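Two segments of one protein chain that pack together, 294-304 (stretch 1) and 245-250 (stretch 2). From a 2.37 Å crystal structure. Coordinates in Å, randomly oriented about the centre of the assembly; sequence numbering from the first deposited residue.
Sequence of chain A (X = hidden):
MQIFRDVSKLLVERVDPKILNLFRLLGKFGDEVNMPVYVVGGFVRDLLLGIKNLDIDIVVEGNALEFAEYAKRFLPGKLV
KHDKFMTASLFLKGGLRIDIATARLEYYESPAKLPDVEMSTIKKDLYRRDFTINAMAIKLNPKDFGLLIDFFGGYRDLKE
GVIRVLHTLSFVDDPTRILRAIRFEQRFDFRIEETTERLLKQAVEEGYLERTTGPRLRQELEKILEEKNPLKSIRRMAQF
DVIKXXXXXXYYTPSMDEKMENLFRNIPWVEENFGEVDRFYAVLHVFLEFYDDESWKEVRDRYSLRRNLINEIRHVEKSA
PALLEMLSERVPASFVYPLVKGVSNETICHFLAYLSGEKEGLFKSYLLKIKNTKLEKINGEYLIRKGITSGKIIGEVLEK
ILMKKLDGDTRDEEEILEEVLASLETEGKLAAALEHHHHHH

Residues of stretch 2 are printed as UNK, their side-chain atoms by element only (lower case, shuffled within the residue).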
ATOM      1  N   GLU A 294      17.646  18.649  -8.586  1.00 57.46           N
ATOM      2  CA  GLU A 294      17.081  18.335  -9.891  1.00 55.98           C
ATOM      3  C   GLU A 294      16.654  16.870  -9.955  1.00 59.37           C
ATOM      4  O   GLU A 294      15.666  16.528 -10.612  1.00 62.69           O
ATOM      5  CB  GLU A 294      18.055  18.679 -11.025  1.00 67.45           C
ATOM      6  CG  GLU A 294      19.455  18.108 -10.871  1.00 85.53           C
ATOM      7  CD  GLU A 294      20.217  18.709  -9.693  1.00 99.57           C
ATOM      8  OE1 GLU A 294      20.044  18.215  -8.560  1.00107.14           O
ATOM      9  OE2 GLU A 294      21.000  19.663  -9.897  1.00 98.07           O
ATOM     10  N   SER A 295      17.394  16.004  -9.269  1.00 48.28           N
ATOM     11  CA  SER A 295      16.982  14.610  -9.169  1.00 49.55           C
ATOM     12  C   SER A 295      15.681  14.544  -8.390  1.00 45.04           C
ATOM     13  O   SER A 295      14.764  13.830  -8.780  1.00 42.34           O
ATOM     14  CB  SER A 295      18.062  13.758  -8.518  1.00 50.93           C
ATOM     15  OG  SER A 295      19.170  13.657  -9.396  1.00 49.20           O
ATOM     16  N   TRP A 296      15.603  15.330  -7.318  1.00 38.32           N
ATOM     17  CA  TRP A 296      14.371  15.496  -6.554  1.00 38.31           C
ATOM     18  C   TRP A 296      13.192  16.006  -7.391  1.00 43.49           C
ATOM     19  O   TRP A 296      12.120  15.400  -7.391  1.00 41.22           O
ATOM     20  CB  TRP A 296      14.602  16.442  -5.375  1.00 30.76           C
ATOM     21  CG  TRP A 296      13.356  17.131  -4.858  1.00 33.40           C
ATOM     22  CD1 TRP A 296      13.072  18.479  -4.908  1.00 32.24           C
ATOM     23  CD2 TRP A 296      12.235  16.513  -4.202  1.00 37.54           C
ATOM     24  NE1 TRP A 296      11.847  18.730  -4.321  1.00 33.53           N
ATOM     25  CE2 TRP A 296      11.313  17.543  -3.884  1.00 35.40           C
ATOM     26  CE3 TRP A 296      11.919  15.190  -3.853  1.00 37.29           C
ATOM     27  CZ2 TRP A 296      10.101  17.286  -3.238  1.00 37.45           C
ATOM     28  CZ3 TRP A 296      10.704  14.937  -3.210  1.00 36.66           C
ATOM     29  CH2 TRP A 296       9.817  15.983  -2.904  1.00 35.34           C
ATOM     30  N   LYS A 297      13.363  17.129  -8.083  1.00 41.27           N
ATOM     31  CA  LYS A 297      12.219  17.665  -8.800  1.00 46.62           C
ATOM     32  C   LYS A 297      11.681  16.667  -9.822  1.00 42.50           C
ATOM     33  O   LYS A 297      10.461  16.590 -10.035  1.00 40.19           O
ATOM     34  CB  LYS A 297      12.522  19.028  -9.420  1.00 55.70           C
ATOM     35  CG  LYS A 297      12.554  20.122  -8.366  1.00 58.36           C
ATOM     36  CD  LYS A 297      12.822  21.489  -8.948  1.00 62.51           C
ATOM     37  CE  LYS A 297      13.132  22.482  -7.833  1.00 65.15           C
ATOM     38  NZ  LYS A 297      14.109  23.501  -8.285  1.00 60.19           N
ATOM     39  N   GLU A 298      12.592  15.888 -10.416  1.00 37.73           N
ATOM     40  CA  GLU A 298      12.249  14.872 -11.409  1.00 42.47           C
ATOM     41  C   GLU A 298      11.363  13.822 -10.769  1.00 47.68           C
ATOM     42  O   GLU A 298      10.352  13.389 -11.330  1.00 45.79           O
ATOM     43  CB  GLU A 298      13.512  14.184 -11.929  1.00 52.88           C
ATOM     44  CG  GLU A 298      14.362  15.025 -12.866  1.00 72.12           C
ATOM     45  CD  GLU A 298      15.217  14.182 -13.811  1.00 84.22           C
ATOM     46  OE1 GLU A 298      14.917  12.975 -13.967  1.00 86.14           O
ATOM     47  OE2 GLU A 298      16.178  14.732 -14.405  1.00 87.47           O
ATOM     48  N   VAL A 299      11.766  13.406  -9.578  1.00 39.90           N
ATOM     49  CA  VAL A 299      11.036  12.401  -8.855  1.00 48.03           C
ATOM     50  C   VAL A 299       9.799  13.010  -8.204  1.00 39.81           C
ATOM     51  O   VAL A 299       8.703  12.436  -8.263  1.00 35.61           O
ATOM     52  CB  VAL A 299      11.959  11.694  -7.833  1.00 52.88           C
ATOM     53  CG1 VAL A 299      11.223  11.426  -6.555  1.00 55.83           C
ATOM     54  CG2 VAL A 299      12.531  10.415  -8.447  1.00 43.06           C
ATOM     55  N   ARG A 300       9.958  14.177  -7.592  1.00 38.29           N
ATOM     56  CA  ARG A 300       8.797  14.829  -7.005  1.00 46.58           C
ATOM     57  C   ARG A 300       7.652  14.904  -8.023  1.00 44.13           C
ATOM     58  O   ARG A 300       6.498  14.705  -7.680  1.00 41.25           O
ATOM     59  CB  ARG A 300       9.134  16.233  -6.512  1.00 45.95           C
ATOM     60  CG  ARG A 300       7.897  16.988  -6.032  1.00 44.94           C
ATOM     61  CD  ARG A 300       8.152  18.465  -5.998  1.00 41.96           C
ATOM     62  NE  ARG A 300       8.498  18.962  -7.323  1.00 55.35           N
ATOM     63  CZ  ARG A 300       9.289  20.009  -7.543  1.00 58.05           C
ATOM     64  NH1 ARG A 300       9.546  20.403  -8.789  1.00 55.95           N
ATOM     65  NH2 ARG A 300       9.829  20.653  -6.516  1.00 53.95           N
ATOM     66  N   ASP A 301       7.980  15.188  -9.277  1.00 34.33           N
ATOM     67  CA  ASP A 301       6.949  15.418 -10.282  1.00 44.28           C
ATOM     68  C   ASP A 301       6.425  14.131 -10.881  1.00 45.38           C
ATOM     69  O   ASP A 301       5.256  14.075 -11.245  1.00 37.21           O
ATOM     70  CB  ASP A 301       7.455  16.322 -11.421  1.00 47.20           C
ATOM     71  CG  ASP A 301       7.586  17.799 -11.013  1.00 55.66           C
ATOM     72  OD1 ASP A 301       6.876  18.256 -10.080  1.00 50.88           O
ATOM     73  OD2 ASP A 301       8.405  18.504 -11.649  1.00 61.95           O
ATOM     74  N   ARG A 302       7.277  13.113 -11.011  1.00 44.35           N
ATOM     75  CA  ARG A 302       6.866  11.871 -11.669  1.00 42.79           C
ATOM     76  C   ARG A 302       5.802  11.124 -10.855  1.00 45.07           C
ATOM     77  O   ARG A 302       4.712  10.809 -11.353  1.00 46.92           O
ATOM     78  CB  ARG A 302       8.075  10.976 -11.968  1.00 32.12           C
ATOM     79  CG  ARG A 302       7.720   9.591 -12.501  1.00 29.27           C
ATOM     80  CD  ARG A 302       8.819   9.028 -13.392  1.00 36.55           C
ATOM     81  NE  ARG A 302       8.720   7.578 -13.615  1.00 43.50           N
ATOM     82  CZ  ARG A 302       7.957   7.011 -14.548  1.00 43.18           C
ATOM     83  NH1 ARG A 302       7.961   5.696 -14.699  1.00 38.67           N
ATOM     84  NH2 ARG A 302       7.196   7.757 -15.339  1.00 40.07           N
ATOM     85  N   TYR A 303       6.101  10.895  -9.594  1.00 38.80           N
ATOM     86  CA  TYR A 303       5.177  10.408  -8.606  1.00 39.03           C
ATOM     87  C   TYR A 303       4.727  11.692  -8.025  1.00 41.97           C
ATOM     88  O   TYR A 303       5.419  12.629  -8.149  1.00 59.97           O
ATOM     89  CB  TYR A 303       5.929   9.557  -7.626  1.00 34.90           C
ATOM     90  CG  TYR A 303       6.737   8.565  -8.353  1.00 29.74           C
ATOM     91  CD1 TYR A 303       8.071   8.695  -8.438  1.00 24.13           C
ATOM     92  CD2 TYR A 303       6.148   7.529  -9.024  1.00 33.62           C
ATOM     93  CE1 TYR A 303       8.792   7.812  -9.126  1.00 32.86           C
ATOM     94  CE2 TYR A 303       6.865   6.659  -9.713  1.00 27.38           C
ATOM     95  CZ  TYR A 303       8.189   6.782  -9.751  1.00 27.40           C
ATOM     96  OH  TYR A 303       8.934   5.914 -10.443  1.00 21.08           O
ATOM     97  N   SER A 304       3.542  11.837  -7.509  1.00 35.94           N
ATOM     98  CA  SER A 304       3.181  13.197  -7.120  1.00 47.03           C
ATOM     99  C   SER A 304       3.404  13.590  -5.674  1.00 52.59           C
ATOM    100  O   SER A 304       2.467  13.661  -4.940  1.00 51.76           O
ATOM    101  CB  SER A 304       1.765  13.509  -7.554  1.00 54.55           C
ATOM    102  OG  SER A 304       1.686  13.509  -8.952  1.00 59.77           O
ATOM    103  N   UNK A 245      15.333   1.654 -11.331  1.00 40.10           N
ATOM    104  CA  UNK A 245      14.505   2.092 -12.456  1.00 26.49           C
ATOM    105  C   UNK A 245      13.274   2.842 -11.987  1.00 34.18           C
ATOM    106  O   UNK A 245      12.636   3.548 -12.767  1.00 42.94           O
ATOM    107  c   UNK A 245      15.852  -0.819 -13.977  1.00 38.93           C
ATOM    108  c   UNK A 245      15.148   0.329 -14.132  1.00 32.54           C
ATOM    109  n   UNK A 245      16.727  -0.895 -15.034  1.00 45.71           N
ATOM    110  c   UNK A 245      14.055   0.924 -13.308  1.00 23.91           C
ATOM    111  n   UNK A 245      15.602   0.916 -15.286  1.00 41.13           N
ATOM    112  c   UNK A 245      16.558   0.158 -15.814  1.00 45.39           C
ATOM    113  N   UNK A 246      12.910   2.681 -10.725  1.00 32.54           N
ATOM    114  CA  UNK A 246      11.845   3.525 -10.190  1.00 33.90           C
ATOM    115  C   UNK A 246      12.419   4.880  -9.730  1.00 35.43           C
ATOM    116  O   UNK A 246      11.821   5.940  -9.961  1.00 32.63           O
ATOM    117  c   UNK A 246      10.396   1.500  -9.398  1.00 26.64           C
ATOM    118  c   UNK A 246      11.081   2.823  -9.054  1.00 18.13           C
ATOM    119  c   UNK A 246       9.517   1.661 -10.648  1.00 33.67           C
ATOM    120  c   UNK A 246       9.565   0.992  -8.231  1.00 21.79           C
ATOM    121  N   UNK A 247      13.591   4.826  -9.100  1.00 32.47           N
ATOM    122  CA  UNK A 247      14.250   6.007  -8.528  1.00 45.22           C
ATOM    123  C   UNK A 247      15.716   5.957  -8.902  1.00 55.80           C
ATOM    124  O   UNK A 247      16.489   5.203  -8.319  1.00 53.60           O
ATOM    125  c   UNK A 247      14.111   6.037  -7.007  1.00 36.40           C
ATOM    126  c   UNK A 247      12.748   5.680  -6.534  1.00 42.00           C
ATOM    127  c   UNK A 247      11.739   6.630  -6.514  1.00 47.48           C
ATOM    128  c   UNK A 247      10.458   6.300  -6.121  1.00 42.04           C
ATOM    129  c   UNK A 247      10.170   5.001  -5.738  1.00 33.07           C
ATOM    130  c   UNK A 247      11.167   4.042  -5.771  1.00 36.72           C
ATOM    131  c   UNK A 247      12.451   4.383  -6.174  1.00 37.99           C
ATOM    132  N   UNK A 248      16.096   6.781  -9.878  1.00 58.41           N
ATOM    133  CA  UNK A 248      17.343   6.694 -10.641  1.00 57.32           C
ATOM    134  C   UNK A 248      18.557   7.135  -9.832  1.00 52.20           C
ATOM    135  O   UNK A 248      19.690   6.928 -10.255  1.00 57.60           O
ATOM    136  c   UNK A 248      15.305   7.961 -10.253  1.00 51.69           C
ATOM    137  c   UNK A 248      15.626   8.088 -11.696  1.00 46.85           C
ATOM    138  c   UNK A 248      17.102   7.669 -11.807  1.00 55.78           C
ATOM    139  N   UNK A 249      18.317   7.764  -8.691  1.00 44.68           N
ATOM    140  CA  UNK A 249      19.401   8.156  -7.804  1.00 42.24           C
ATOM    141  C   UNK A 249      19.461   7.346  -6.514  1.00 39.04           C
ATOM    142  O   UNK A 249      20.290   7.628  -5.648  1.00 47.91           O
ATOM    143  n   UNK A 249      20.848  11.596 -11.756  1.00 50.25           N
ATOM    144  c   UNK A 249      21.225  11.157 -10.385  1.00 49.33           C
ATOM    145  c   UNK A 249      20.032  10.583  -9.644  1.00 43.10           C
ATOM    146  c   UNK A 249      19.313   9.641  -7.467  1.00 39.89           C
ATOM    147  c   UNK A 249      20.338  10.472  -8.182  1.00 44.62           C
ATOM    148  N   UNK A 250      18.580   6.362  -6.365  1.00 35.10           N
ATOM    149  CA  UNK A 250      18.645   5.503  -5.180  1.00 46.69           C
ATOM    150  C   UNK A 250      19.305   4.148  -5.482  1.00 47.17           C
ATOM    151  O   UNK A 250      18.942   3.428  -6.436  1.00 46.30           O
ATOM    152  o   UNK A 250      16.795   3.955  -4.714  1.00 42.24           O
ATOM    153  c   UNK A 250      17.277   5.265  -4.433  1.00 40.10           C
ATOM    154  c   UNK A 250      16.204   6.288  -4.763  1.00 18.03           C
TER
HETATM  155  O   HOH W   1      10.456   5.147 -13.484  1.00 34.28           O

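Position 245 carries six side-chain atoms, one carbon followed by a five-membered ring of three carbons and two nitrogens. Its CA-to-CB bond points sideways, the ring leads away, and its CB, the nearest side-chain atom, is 7.7 Å from Tyr303 OH. An imidazole on a single methylene identifies His245. Its contribution is made by the backbone: water 1 donates to His245 O at 2.8 Å and accepts from Arg302 NH1 at 2.8 Å, so one solvent molecule links the two segments.

Position 246 has four carbons, forked at the second, and its backbone O and CB lie near Tyr303 OH. The fork one atom beyond CB, rather than at CB itself, gives Leu246. The closest contact is made by the backbone: Tyr303 OH donates a hydrogen bond to Leu246 O, 2.9 Å away, with the oxygen at the edge of the tyrosine ring, near its plane. The side chains approach less closely, Tyr303 OH to Leu246 CB being 4.0 Å.

Position 247, the first to leave helical phi/psi, shows one carbon and then a ring of six carbons, with no oxygen attached, lying beside Tyr303 and Val299; this is Phe247. CA-to-CB points sideways, but the end of the side chain comes nearer. Phe247 CE2 lies 3.8 Å from Tyr303 CE1, the ring centroids are 5.5 Å apart and the planes meet at 48°, an oblique pairing. Val299 CG2 sits at the ring edge, 4.3 Å from Phe247 CD2.

At position 248, three carbons, one near Val299, close a ring onto the backbone nitrogen, which only proline does. The CA-to-CB bond of Pro248 points toward stretch 1, and its CD lies 4.1 Å from Val299 CG2, an apolar contact.

Position 249 has four carbons in a row ending in nitrogen, and a chain carbon comes close to Ser295 OG: the signature is that of Lys249. Lys249 CD is 3.2 Å from Ser295 OG; this close approach involves the aliphatic part of the side chain.

Position 250 has one carbon bearing one oxygen and one carbon and does not touch stretch 1, hence Thr250. Thr250 CG2 stays 6.6 Å from Val299 CG2, but Thr250 N donates to Phe247 O at 3.1 Å within a type I turn spanning 247 to 250.

The contact is small, burying 290 Å² summed over both sides. Ser295, Val299 and Tyr303 recur every four residues, so the helix and the residue just after it present successive side chains toward stretch 2. Val299 packs against Phe247 and Pro248, while Tyr303 combines aromatic contact with a direct hydrogen bond to the other backbone.

Stretch 2 (245-250) HLFPKT
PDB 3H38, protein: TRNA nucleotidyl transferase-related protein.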